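Local coordinates for uncharacterized protein (Magnetospirillum magneticum, PDB 3BHW) that probably takes part in a type 1 BREX system, which protects the bacterium against double-stranded DNA phage by blocking replication of the phage DNA, at residues S16-L19 with P20-R23; E31-T34 with E35-R39; M63-R66 with L67-M70; A89-A92 with A93-H97; H97-L100 with L101-L105. All blocks are in the same frame, centred on the assembly; numbering follows the deposited sequence. Where two conformers were deposited one is given.

Contact 1: residues S16-L19 with P20-R23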
loop_
_atom_site.group_PDB
_atom_site.type_symbol
_atom_site.label_atom_id
_atom_site.label_comp_id
_atom_site.label_asym_id
_atom_site.label_seq_id
_atom_site.Cartn_x
_atom_site.Cartn_y
_atom_site.Cartn_z
ATOM N N SER A 16 -6.791 3.807 -0.808
ATOM C CA SER A 16 -5.524 4.096 -0.141
ATOM C C SER A 16 -5.417 3.174 1.064
ATOM O O SER A 16 -6.135 2.172 1.106
ATOM C CB SER A 16 -5.407 5.578 0.254
ATOM O OG SER A 16 -6.506 5.944 1.062
ATOM N N LEU A 17 -4.555 3.504 2.043
ATOM C CA LEU A 17 -4.267 2.493 3.057
ATOM C C LEU A 17 -5.457 2.211 3.998
ATOM O O LEU A 17 -5.722 1.065 4.332
ATOM C CB LEU A 17 -3.021 2.858 3.841
ATOM C CG LEU A 17 -1.808 3.029 2.917
ATOM C CD1 LEU A 17 -0.596 3.386 3.789
ATOM C CD2 LEU A 17 -1.496 1.814 2.081
ATOM N N LYS A 18 -6.151 3.265 4.389
ATOM C CA LYS A 18 -7.348 3.185 5.205
ATOM C C LYS A 18 -7.142 2.309 6.421
ATOM O O LYS A 18 -7.682 1.213 6.531
ATOM C CB LYS A 18 -8.486 2.659 4.362
ATOM C CG LYS A 18 -8.959 3.657 3.307
ATOM C CD LYS A 18 -10.257 3.204 2.725
ATOM C CE LYS A 18 -10.800 4.250 1.813
ATOM N NZ LYS A 18 -11.499 5.296 2.570
ATOM N N LEU A 19 -6.368 2.825 7.362
ATOM C CA LEU A 19 -5.995 2.033 8.540
ATOM C C LEU A 19 -7.171 1.514 9.369
ATOM O O LEU A 19 -7.197 0.298 9.706
ATOM C CB LEU A 19 -5.019 2.790 9.429
ATOM C CG LEU A 19 -4.654 1.973 10.650
ATOM C CD1 LEU A 19 -3.975 0.658 10.289
ATOM C CD2 LEU A 19 -3.776 2.805 11.551
ATOM N N PRO A 20 -8.134 2.404 9.716
ATOM C CA PRO A 20 -9.201 1.881 10.559
ATOM C C PRO A 20 -9.892 0.637 9.957
ATOM O O PRO A 20 -10.126 -0.388 10.646
ATOM C CB PRO A 20 -10.166 3.072 10.670
ATOM C CG PRO A 20 -9.253 4.284 10.514
ATOM C CD PRO A 20 -8.304 3.850 9.441
ATOM N N GLU A 21 -10.250 0.722 8.689
ATOM C CA GLU A 21 -10.882 -0.410 8.033
ATOM C C GLU A 21 -9.930 -1.595 7.982
ATOM O O GLU A 21 -10.337 -2.744 8.134
ATOM C CB GLU A 21 -11.263 -0.066 6.617
ATOM C CG GLU A 21 -12.498 0.814 6.511
ATOM C CD GLU A 21 -12.174 2.283 6.504
ATOM O OE1 GLU A 21 -11.052 2.677 6.971
ATOM O OE2 GLU A 21 -13.052 3.050 6.036
ATOM N N SER A 22 -8.653 -1.320 7.768
ATOM C CA SER A 22 -7.692 -2.387 7.615
ATOM C C SER A 22 -7.537 -3.141 8.942
ATOM O O SER A 22 -7.284 -4.343 8.950
ATOM C CB SER A 22 -6.319 -1.852 7.143
ATOM O OG SER A 22 -6.330 -1.611 5.734
ATOM N N ARG A 23 -7.665 -2.421 10.063
ATOM C CA ARG A 23 -7.565 -3.047 11.390
ATOM C C ARG A 23 -8.683 -4.048 11.600
ATOM O O ARG A 23 -8.500 -5.080 12.236
ATOM C CB ARG A 23 -7.684 -2.014 12.480
ATOM C CG ARG A 23 -6.514 -0.982 12.556
ATOM C CD ARG A 23 -6.434 -0.504 13.980
ATOM N NE ARG A 23 -5.510 0.598 14.255
ATOM C CZ ARG A 23 -4.304 0.444 14.820
ATOM N NH1 ARG A 23 -3.844 -0.772 15.065
ATOM N NH2 ARG A 23 -3.542 1.494 15.130
#
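Ser-22 and Arg-23 reach back to the residues that open helix 19-31 through its first two backbone bonds. Ser-22 N donates to Lys-18 O at 3.0 Å in the plane of that carbonyl, and Arg-23 N donates to Leu-19 O at 2.8 Å. Lys-18 holds the N-cap position, its backbone O accepting the first bond, and Pro-20, which has no N-H to offer, sits in the first turn of the helix. Ser-22 OG turns back over this end and lies 3.1 Å from Leu-17 O.

The apolar part is carried by Leu-19. With CG anti to the backbone N (chi1 179°), its branch swings toward Arg-23, where CD1 rests 3.8 Å from CG of that arginine and CD2 meets the guanidinium obliquely.

Charge plays a looser role: Lys-18 NZ stands 4.4 Å from Glu-21 OE2, too far for a salt bridge.

The helix start is packed among several others. Glu-160 of helix 145-161 takes the N-H groups of Leu-17 and Lys-18, the Arg-23 guanidinium donates to Gly-81 O, Leu-19 lies on Ala-86 of helix 83-97, and Glu-21 touches Met-63 of helix 57-67.

Contact 2: residues E31-T34 with E35-R39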
loop_
_atom_site.group_PDB
_atom_site.type_symbol
_atom_site.label_atom_id
_atom_site.label_comp_id
_atom_site.label_asym_id
_atom_site.label_seq_id
_atom_site.Cartn_x
_atom_site.Cartn_y
_atom_site.Cartn_z
ATOM N N GLU A 31 -8.996 -13.950 13.387
ATOM C CA GLU A 31 -10.022 -14.802 14.020
ATOM C C GLU A 31 -10.192 -16.080 13.240
ATOM O O GLU A 31 -10.233 -17.179 13.809
ATOM C CB GLU A 31 -11.364 -14.067 14.219
ATOM C CG GLU A 31 -12.317 -13.994 13.029
ATOM C CD GLU A 31 -13.637 -13.288 13.395
ATOM O OE1 GLU A 31 -13.628 -12.060 13.660
ATOM O OE2 GLU A 31 -14.685 -13.966 13.438
ATOM N N GLY A 32 -10.287 -15.920 11.927
ATOM C CA GLY A 32 -10.384 -17.021 11.008
ATOM C C GLY A 32 -11.857 -17.184 10.698
ATOM O O GLY A 32 -12.628 -17.608 11.560
ATOM N N VAL A 33 -12.251 -16.824 9.477
ATOM C CA VAL A 33 -13.625 -17.091 9.013
ATOM C C VAL A 33 -13.642 -17.759 7.645
ATOM O O VAL A 33 -12.671 -17.670 6.884
ATOM C CB VAL A 33 -14.544 -15.866 9.006
ATOM C CG1 VAL A 33 -14.821 -15.365 10.424
ATOM C CG2 VAL A 33 -13.987 -14.734 8.133
ATOM N N THR A 34 -14.722 -18.480 7.345
ATOM C CA THR A 34 -14.862 -19.054 5.998
ATOM C C THR A 34 -15.076 -17.912 5.000
ATOM O O THR A 34 -15.456 -16.819 5.416
ATOM C CB THR A 34 -16.040 -20.011 5.885
ATOM O OG1 THR A 34 -17.265 -19.292 6.091
ATOM C CG2 THR A 34 -15.956 -21.154 6.907
ATOM N N GLU A 35 -14.855 -18.168 3.710
ATOM C CA GLU A 35 -14.993 -17.128 2.678
ATOM C C GLU A 35 -16.412 -16.573 2.645
ATOM O O GLU A 35 -16.616 -15.379 2.498
ATOM C CB GLU A 35 -14.672 -17.631 1.278
ATOM C CG GLU A 35 -15.079 -19.053 0.951
ATOM C CD GLU A 35 -13.911 -20.001 1.044
ATOM O OE1 GLU A 35 -12.882 -19.615 1.673
ATOM O OE2 GLU A 35 -14.020 -21.125 0.501
ATOM N N ASP A 36 -17.393 -17.453 2.757
ATOM C CA ASP A 36 -18.790 -17.025 2.816
ATOM C C ASP A 36 -19.046 -16.078 3.989
ATOM O O ASP A 36 -19.751 -15.067 3.874
ATOM C CB ASP A 36 -19.685 -18.256 2.967
ATOM C CG ASP A 36 -19.752 -19.084 1.707
ATOM O OD1 ASP A 36 -19.268 -18.652 0.631
ATOM O OD2 ASP A 36 -20.313 -20.187 1.782
ATOM N N GLN A 37 -18.420 -16.390 5.125
ATOM C CA GLN A 37 -18.578 -15.597 6.338
ATOM C C GLN A 37 -17.838 -14.264 6.220
ATOM O O GLN A 37 -18.273 -13.242 6.768
ATOM C CB GLN A 37 -18.151 -16.403 7.560
ATOM C CG GLN A 37 -18.315 -15.620 8.877
ATOM C CD GLN A 37 -19.762 -15.173 9.095
ATOM O OE1 GLN A 37 -20.675 -15.959 8.907
ATOM N NE2 GLN A 37 -19.961 -13.925 9.471
ATOM N N TRP A 38 -16.743 -14.275 5.459
ATOM C CA TRP A 38 -16.004 -13.035 5.201
ATOM C C TRP A 38 -16.885 -12.047 4.511
ATOM O O TRP A 38 -17.041 -10.909 4.960
ATOM C CB TRP A 38 -14.732 -13.266 4.370
ATOM C CG TRP A 38 -14.323 -12.068 3.500
ATOM C CD1 TRP A 38 -14.454 -11.978 2.146
ATOM C CD2 TRP A 38 -13.704 -10.838 3.920
ATOM N NE1 TRP A 38 -13.958 -10.783 1.695
ATOM C CE2 TRP A 38 -13.491 -10.062 2.760
ATOM C CE3 TRP A 38 -13.269 -10.340 5.155
ATOM C CZ2 TRP A 38 -12.910 -8.787 2.797
ATOM C CZ3 TRP A 38 -12.694 -9.075 5.196
ATOM C CH2 TRP A 38 -12.518 -8.310 4.020
ATOM N N ARG A 39 -17.530 -12.515 3.446
ATOM C CA ARG A 39 -18.488 -11.676 2.673
ATOM C C ARG A 39 -19.719 -11.251 3.468
ATOM O O ARG A 39 -20.158 -10.091 3.370
ATOM C CB ARG A 39 -18.914 -12.334 1.364
ATOM C CG ARG A 39 -17.814 -12.418 0.319
ATOM C CD ARG A 39 -18.378 -12.653 -1.102
ATOM N NE ARG A 39 -19.442 -11.701 -1.429
ATOM C CZ ARG A 39 -20.316 -11.832 -2.429
ATOM N NH1 ARG A 39 -20.251 -12.864 -3.280
ATOM N NH2 ARG A 39 -21.260 -10.912 -2.590
HETATM O O HOH W 1 -19.137 -21.042 4.797
#
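Thr-34 closes the first turn of helix 35-43, its carbonyl O accepting from Trp-38 N at 2.9 Å while the chain before it runs extended through Val-33, after Gly-32 has left helix 19-31 with positive phi. The side chain of Thr-34 supplies the N-cap: OG1 accepts from Gln-37 N at 3.3 Å, a fairly long bond with an N-H...O angle of 149°. A chi1 of 64° puts OG1 between the backbone N and the carbonyl carbon, where it faces the first turn; it also lies 3.4 Å from Gln-37 CB.

Val-33 supplies the apolar side of the turn. Its CB and CG1 lie against Gln-37 CG, each at 3.8 Å, the two side chains crossing at a slant, while its CG2 branch reaches the backbone of Trp-38 and comes within 4.1 Å of Trp-38 CB. The indole leads away from the turn, touches Ile-25 and Leu-28 of helix 19-31, and meets the guanidinium of Arg-64 in a cation-pi interaction.

On the outer side a water joins Thr-34 OG1, at 2.9 Å, to Asp-36 OD2, to which it donates weakly. Thr-34 OG1 therefore has two partners, an amide N-H of the helix start and a water. The acidic groups of Glu-35 and Asp-36 both belong to the first turn, a placement that would be expected to suit the helix dipole, so capping hydroxyl and nearby carboxylates probably act together to favour the start of this helix, whose first turn lies at the surface.

Contact 3: residues M63-R66 with L67-M70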
loop_
_atom_site.group_PDB
_atom_site.type_symbol
_atom_site.label_atom_id
_atom_site.label_comp_id
_atom_site.label_asym_id
_atom_site.label_seq_id
_atom_site.Cartn_x
_atom_site.Cartn_y
_atom_site.Cartn_z
ATOM N N MET A 63 -8.359 -4.306 0.346
ATOM C CA MET A 63 -7.676 -4.179 1.656
ATOM C C MET A 63 -7.344 -5.588 2.193
ATOM O O MET A 63 -6.274 -5.813 2.762
ATOM C CB MET A 63 -8.602 -3.409 2.596
ATOM C CG MET A 63 -9.022 -2.054 2.055
ATOM S SD MET A 63 -9.690 -0.906 3.346
ATOM C CE MET A 63 -10.484 0.330 2.403
ATOM N N ARG A 64 -8.237 -6.556 1.973
ATOM C CA ARG A 64 -7.977 -7.937 2.391
ATOM C C ARG A 64 -6.894 -8.592 1.521
ATOM O O ARG A 64 -5.982 -9.242 2.032
ATOM C CB ARG A 64 -9.248 -8.790 2.321
ATOM C CG ARG A 64 -8.997 -10.233 2.826
ATOM C CD ARG A 64 -10.118 -11.199 2.359
ATOM N NE ARG A 64 -9.805 -12.573 2.762
ATOM C CZ ARG A 64 -10.633 -13.607 2.616
ATOM N NH1 ARG A 64 -11.817 -13.427 2.046
ATOM N NH2 ARG A 64 -10.259 -14.828 3.010
ATOM N N ASN A 65 -7.027 -8.455 0.203
ATOM C CA ASN A 65 -6.034 -9.001 -0.715
ATOM C C ASN A 65 -4.658 -8.455 -0.362
ATOM O O ASN A 65 -3.645 -9.197 -0.356
ATOM C CB ASN A 65 -6.386 -8.714 -2.170
ATOM C CG ASN A 65 -7.532 -9.547 -2.663
ATOM O OD1 ASN A 65 -8.200 -9.191 -3.639
ATOM N ND2 ASN A 65 -7.798 -10.637 -1.974
ATOM N N ARG A 66 -4.596 -7.144 -0.152
ATOM C CA ARG A 66 -3.328 -6.573 0.401
ATOM C C ARG A 66 -2.748 -7.313 1.644
ATOM O O ARG A 66 -1.621 -7.813 1.600
ATOM C CB ARG A 66 -3.486 -5.114 0.722
ATOM C CG ARG A 66 -3.461 -4.213 -0.500
ATOM C CD ARG A 66 -3.639 -2.764 -0.085
ATOM N NE ARG A 66 -3.543 -1.819 -1.197
ATOM C CZ ARG A 66 -4.167 -0.648 -1.288
ATOM N NH1 ARG A 66 -4.986 -0.218 -0.319
ATOM N NH2 ARG A 66 -3.964 0.107 -2.351
ATOM N N LEU A 67 -3.555 -7.424 2.712
ATOM C CA LEU A 67 -3.068 -8.066 3.939
ATOM C C LEU A 67 -2.749 -9.544 3.739
ATOM O O LEU A 67 -1.814 -10.044 4.377
ATOM C CB LEU A 67 -4.018 -7.883 5.127
ATOM C CG LEU A 67 -4.220 -6.456 5.603
ATOM C CD1 LEU A 67 -5.455 -6.461 6.490
ATOM C CD2 LEU A 67 -3.034 -5.960 6.435
ATOM N N GLU A 68 -3.432 -10.210 2.814
ATOM C CA GLU A 68 -3.207 -11.654 2.643
ATOM C C GLU A 68 -1.939 -11.982 1.850
ATOM O O GLU A 68 -1.585 -13.146 1.694
ATOM C CB GLU A 68 -4.422 -12.353 2.051
ATOM C CG GLU A 68 -4.660 -12.077 0.610
ATOM C CD GLU A 68 -5.542 -13.137 -0.018
ATOM O OE1 GLU A 68 -6.249 -13.835 0.749
ATOM O OE2 GLU A 68 -5.516 -13.263 -1.263
ATOM N N THR A 69 -1.240 -10.953 1.371
ATOM C CA THR A 69 0.124 -11.176 0.877
ATOM C C THR A 69 1.109 -11.406 2.042
ATOM O O THR A 69 2.230 -11.860 1.793
ATOM C CB THR A 69 0.672 -10.003 -0.022
ATOM O OG1 THR A 69 0.811 -8.810 0.735
ATOM C CG2 THR A 69 -0.186 -9.686 -1.236
ATOM N N MET A 70 0.673 -11.137 3.282
ATOM C CA MET A 70 1.521 -11.163 4.488
ATOM C C MET A 70 0.893 -12.160 5.459
ATOM O O MET A 70 -0.155 -12.745 5.166
ATOM C CB MET A 70 1.611 -9.803 5.170
ATOM C CG MET A 70 2.316 -8.742 4.371
ATOM S SD MET A 70 4.008 -9.133 3.798
ATOM C CE MET A 70 4.475 -7.470 3.335
HETATM O O HOH W 2 -3.366 -11.332 -2.036
#
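Thr-69 and Arg-66 form the tight part of this helix end. Arg-66 O is gripped twice by the one threonine: OG1 donates at 2.8 Å, almost in line with the carbonyl, and the backbone N donates at 3.2 Å from above the carbonyl plane. A chi1 of 65° brings OG1 round to this oxygen and leaves CG2 near Asn-65 O. Ahead of this, Leu-67 N and Glu-68 N donate to Met-63 O and Arg-64 O in the i to i+4 pattern, and the chain leaves through a type I turn closed by Met-70 N on Leu-67 O. Hydroxyl and turn together satisfy carbonyls that the ending helix no longer pairs in its regular way.

The outer side is looser and partly served by solvent. Asn-65 and Glu-68 run side by side in the same direction, their amide and carboxylate planes 41° apart, with ND2 3.6 Å from OE2. A water links the backbone O of Asn-65 to the carboxylate, donating to the former at 2.7 Å and to Glu-68 OE2 at 3.0 Å. Arg-64 offers Glu-68 charge alone: OE1 is 4.3 Å from NE and well out of the guanidinium plane, and NE is buried with no polar partner. Glu-68 is modelled in two conformers; these carboxylate contacts hold for one and are less certain.

Helix 57-67 ends between several helices. Met-63 and Leu-67 lean on helix 19-31, Leu-67 also on helix 72-80, and Arg-66 lies against helix 83-97 while its guanidinium donates to Gly-15 O. Trp-75 NE1 binds Leu-67 O, and Lys-96 binds Thr-69 O.

Contact 4: residues A89-A92 with A93-H97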
loop_
_atom_site.group_PDB
_atom_site.type_symbol
_atom_site.label_atom_id
_atom_site.label_comp_id
_atom_site.label_asym_id
_atom_site.label_seq_id
_atom_site.Cartn_x
_atom_site.Cartn_y
_atom_site.Cartn_z
ATOM N N ALA A 89 2.781 -1.161 8.339
ATOM C CA ALA A 89 2.560 -2.570 8.031
ATOM C C ALA A 89 1.562 -2.638 6.883
ATOM O O ALA A 89 1.730 -3.413 5.898
ATOM C CB ALA A 89 2.011 -3.296 9.249
ATOM N N VAL A 90 0.525 -1.796 6.958
ATOM C CA VAL A 90 -0.407 -1.766 5.825
ATOM C C VAL A 90 0.333 -1.305 4.543
ATOM O O VAL A 90 0.107 -1.854 3.430
ATOM C CB VAL A 90 -1.640 -0.910 6.120
ATOM C CG1 VAL A 90 -2.539 -0.962 4.886
ATOM C CG2 VAL A 90 -2.348 -1.466 7.319
ATOM N N PHE A 91 1.219 -0.327 4.685
ATOM C CA PHE A 91 2.034 0.162 3.562
ATOM C C PHE A 91 2.855 -0.953 2.925
ATOM O O PHE A 91 2.880 -1.088 1.687
ATOM C CB PHE A 91 2.905 1.328 4.048
ATOM C CG PHE A 91 3.725 2.033 2.974
ATOM C CD1 PHE A 91 3.212 2.423 1.714
ATOM C CD2 PHE A 91 5.043 2.375 3.274
ATOM C CE1 PHE A 91 4.063 3.129 0.828
ATOM C CE2 PHE A 91 5.840 3.062 2.395
ATOM C CZ PHE A 91 5.367 3.455 1.179
ATOM N N ALA A 92 3.408 -1.840 3.727
ATOM C CA ALA A 92 4.279 -2.883 3.216
ATOM C C ALA A 92 3.402 -3.846 2.443
ATOM O O ALA A 92 3.835 -4.339 1.400
ATOM C CB ALA A 92 4.911 -3.626 4.392
ATOM N N ALA A 93 2.232 -4.162 3.011
ATOM C CA ALA A 93 1.284 -5.025 2.340
ATOM C C ALA A 93 0.859 -4.412 1.024
ATOM O O ALA A 93 0.723 -5.127 0.009
ATOM C CB ALA A 93 0.095 -5.314 3.253
ATOM N N ALA A 94 0.685 -3.091 0.996
ATOM C CA ALA A 94 0.244 -2.440 -0.272
ATOM C C ALA A 94 1.349 -2.537 -1.312
ATOM O O ALA A 94 1.079 -2.786 -2.511
ATOM C CB ALA A 94 -0.163 -1.049 -0.048
ATOM N N ILE A 95 2.568 -2.376 -0.891
ATOM C CA ILE A 95 3.717 -2.565 -1.792
ATOM C C ILE A 95 3.815 -3.982 -2.335
ATOM O O ILE A 95 3.901 -4.200 -3.571
ATOM C CB ILE A 95 5.025 -2.129 -1.147
ATOM C CG1 ILE A 95 4.959 -0.611 -0.934
ATOM C CG2 ILE A 95 6.236 -2.511 -2.048
ATOM C CD1 ILE A 95 5.947 -0.108 0.100
ATOM N N LYS A 96 3.802 -4.968 -1.442
ATOM C CA LYS A 96 3.820 -6.360 -1.883
ATOM C C LYS A 96 2.733 -6.704 -2.933
ATOM O O LYS A 96 2.990 -7.445 -3.867
ATOM C CB LYS A 96 3.740 -7.309 -0.691
ATOM C CG LYS A 96 4.114 -8.723 -1.119
ATOM C CD LYS A 96 4.479 -9.570 0.045
ATOM C CE LYS A 96 4.602 -11.033 -0.384
ATOM N NZ LYS A 96 4.686 -11.987 0.767
ATOM N N HIS A 97 1.530 -6.158 -2.743
ATOM C CA HIS A 97 0.374 -6.429 -3.595
ATOM C C HIS A 97 0.478 -5.689 -4.934
ATOM O O HIS A 97 -0.117 -6.094 -5.949
ATOM C CB HIS A 97 -0.890 -5.999 -2.816
ATOM C CG HIS A 97 -2.149 -6.090 -3.602
ATOM N ND1 HIS A 97 -2.649 -5.011 -4.299
ATOM C CD2 HIS A 97 -3.047 -7.090 -3.754
ATOM C CE1 HIS A 97 -3.774 -5.364 -4.895
ATOM N NE2 HIS A 97 -4.033 -6.621 -4.587
#
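Ile-95 CD1 sits squarely over one face of the Phe-91 ring, 3.7 Å from the centroid and 10° off the ring normal. This is a CH-pi contact between residues one helical turn apart, and the methyl stands nearly evenly above the six-membered ring, 3.8 Å from CZ. Both side chains are turned for it. Phe-91 has CG anti to the backbone N (chi1 -175°), which stands the ring out from the helix, while Ile-95 carries CG1 beside its backbone N, so that the longer branch folds back over Phe-91. CG1 of Ile-95 also comes within 3.4 Å of Phe-91 O.

The spacing that brings methyl and ring together is set by the backbone. Ile-95 N donates to Phe-91 O at 2.9 Å, and the bonds on either side follow the same i to i+4 alpha-helical pattern: Ala-94 N to Val-90 O, and Lys-96 N to Ala-92 O, the last nearly straight at 177°. Within this regular stretch of helix 83-97, Ala-89, Ala-92, Ala-93 and Ala-94 present only methyl groups, and all four are buried.

Farther out, Leu-105 of helix 99-112 touches both Phe-91 and Ile-95, and Ile-197 of helix 191-197 lies on Phe-91 and Ala-92. On another side Ala-94 meets Leu-17 and Arg-66. Lys-96, extended beyond CG, reaches Glu-190 in a salt bridge.

Contact 5: residues H97-L100 with L101-L105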
loop_
_atom_site.group_PDB
_atom_site.type_symbol
_atom_site.label_atom_id
_atom_site.label_comp_id
_atom_site.label_asym_id
_atom_site.label_seq_id
_atom_site.Cartn_x
_atom_site.Cartn_y
_atom_site.Cartn_z
ATOM N N HIS A 97 1.530 -6.158 -2.743
ATOM C CA HIS A 97 0.374 -6.429 -3.595
ATOM C C HIS A 97 0.478 -5.689 -4.934
ATOM O O HIS A 97 -0.117 -6.094 -5.949
ATOM C CB HIS A 97 -0.890 -5.999 -2.816
ATOM C CG HIS A 97 -2.149 -6.090 -3.602
ATOM N ND1 HIS A 97 -2.649 -5.011 -4.299
ATOM C CD2 HIS A 97 -3.047 -7.090 -3.754
ATOM C CE1 HIS A 97 -3.774 -5.364 -4.895
ATOM N NE2 HIS A 97 -4.033 -6.621 -4.587
ATOM N N SER A 98 1.207 -4.582 -4.951
ATOM C CA SER A 98 1.259 -3.710 -6.144
ATOM C C SER A 98 2.655 -3.350 -6.699
ATOM O O SER A 98 3.310 -2.464 -6.204
ATOM C CB SER A 98 0.452 -2.446 -5.932
ATOM O OG SER A 98 0.627 -1.510 -7.000
ATOM N N THR A 99 3.082 -4.027 -7.768
ATOM C CA THR A 99 4.319 -3.651 -8.460
ATOM C C THR A 99 4.252 -2.211 -8.973
ATOM O O THR A 99 5.270 -1.557 -9.083
ATOM C CB THR A 99 4.636 -4.697 -9.575
ATOM O OG1 THR A 99 4.684 -6.002 -8.959
ATOM C CG2 THR A 99 5.973 -4.408 -10.239
ATOM N N LEU A 100 3.059 -1.723 -9.333
ATOM C CA LEU A 100 2.938 -0.366 -9.811
ATOM C C LEU A 100 3.362 0.641 -8.720
ATOM O O LEU A 100 4.105 1.611 -9.002
ATOM C CB LEU A 100 1.514 -0.080 -10.316
ATOM C CG LEU A 100 1.272 1.320 -10.849
ATOM C CD1 LEU A 100 1.831 1.441 -12.234
ATOM C CD2 LEU A 100 -0.255 1.577 -10.787
ATOM N N LEU A 101 2.887 0.420 -7.491
ATOM C CA LEU A 101 3.306 1.230 -6.328
ATOM C C LEU A 101 4.786 1.005 -5.998
ATOM O O LEU A 101 5.573 1.941 -5.900
ATOM C CB LEU A 101 2.449 0.935 -5.106
ATOM C CG LEU A 101 2.877 1.690 -3.836
ATOM C CD1 LEU A 101 2.703 3.229 -3.944
ATOM C CD2 LEU A 101 2.038 1.150 -2.682
ATOM N N GLY A 102 5.178 -0.254 -5.832
ATOM C CA GLY A 102 6.565 -0.551 -5.462
ATOM C C GLY A 102 7.597 0.055 -6.418
ATOM O O GLY A 102 8.575 0.676 -5.956
ATOM N N ASP A 103 7.369 -0.105 -7.731
ATOM C CA ASP A 103 8.269 0.414 -8.760
ATOM C C ASP A 103 8.270 1.956 -8.758
ATOM O O ASP A 103 9.295 2.565 -9.045
ATOM C CB ASP A 103 7.958 -0.138 -10.180
ATOM C CG ASP A 103 8.525 -1.523 -10.411
ATOM O OD1 ASP A 103 9.045 -2.132 -9.448
ATOM O OD2 ASP A 103 8.457 -1.993 -11.582
ATOM N N PHE A 104 7.132 2.575 -8.422
ATOM C CA PHE A 104 7.129 4.039 -8.266
ATOM C C PHE A 104 8.173 4.467 -7.206
ATOM O O PHE A 104 8.985 5.387 -7.436
ATOM C CB PHE A 104 5.724 4.564 -7.929
ATOM C CG PHE A 104 5.586 6.065 -8.081
ATOM C CD1 PHE A 104 6.121 6.718 -9.176
ATOM C CD2 PHE A 104 4.972 6.821 -7.072
ATOM C CE1 PHE A 104 5.985 8.121 -9.323
ATOM C CE2 PHE A 104 4.855 8.229 -7.185
ATOM C CZ PHE A 104 5.364 8.876 -8.330
ATOM N N LEU A 105 8.175 3.758 -6.087
ATOM C CA LEU A 105 9.016 4.024 -4.954
ATOM C C LEU A 105 10.445 3.737 -5.370
ATOM O O LEU A 105 11.264 4.635 -5.278
ATOM C CB LEU A 105 8.592 3.128 -3.808
ATOM C CG LEU A 105 7.248 3.575 -3.256
ATOM C CD1 LEU A 105 6.559 2.430 -2.459
ATOM C CD2 LEU A 105 7.445 4.823 -2.417
#
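Leu-100 O is held by two donors: Phe-104 N, 3.2 Å away and above the carbonyl plane, and the hydroxyl of Tyr-128 from helix 122-135. One turn earlier, Gly-102 N donates to Ser-98 O at 2.9 Å, an almost perfectly straight bond (179°) that closes the first turn of helix 99-112. The same serine caps the helix with its side chain: OG accepts from Leu-101 N at 3.0 Å, and the N-H points at it with an angle of 168°. A chi1 of 172° places OG beside the carbonyl carbon, facing the Leu-101 amide. Ser-98 is also the residue at which helix 83-97 gives way, so one serine both ends that run and starts the next.

Further along, Asp-103 N bonds to Thr-99 O at 2.9 Å. The two side chains run alongside each other in the same direction, and the methyl CG2 of Thr-99 lies 3.7 Å from Asp-103 OD2. The carboxylate is buried but well supplied: OD2 takes a salt bridge from Arg-7 and a hydrogen bond with Tyr-8, and OD1 a hydrogen bond with Tyr-192.

Around this start, Leu-100 packs on Trp-125, Leu-129 and Cys-132 of helix 122-135. On the side of helix 83-97, Leu-101 touches Ala-94 and Ile-95.

From the N terminus, contact 1 starts helix 19-31, contact 2 spans its exit and the start of helix 35-43, and contact 3 ends helix 57-67. Contact 4 lies within helix 83-97, and contact 5 begins at its last residue, His-97, which the two share, and opens helix 99-112. All are local and run in series, so none nests in or crosses another. In space they converge: contact 3 touches each of the others, and contact 4 also touches 1 and 5. Contact 2 is the outlying one, its centre about 28 Å from that of contact 5, and it joins contact 3 through Trp-38 and Arg-64.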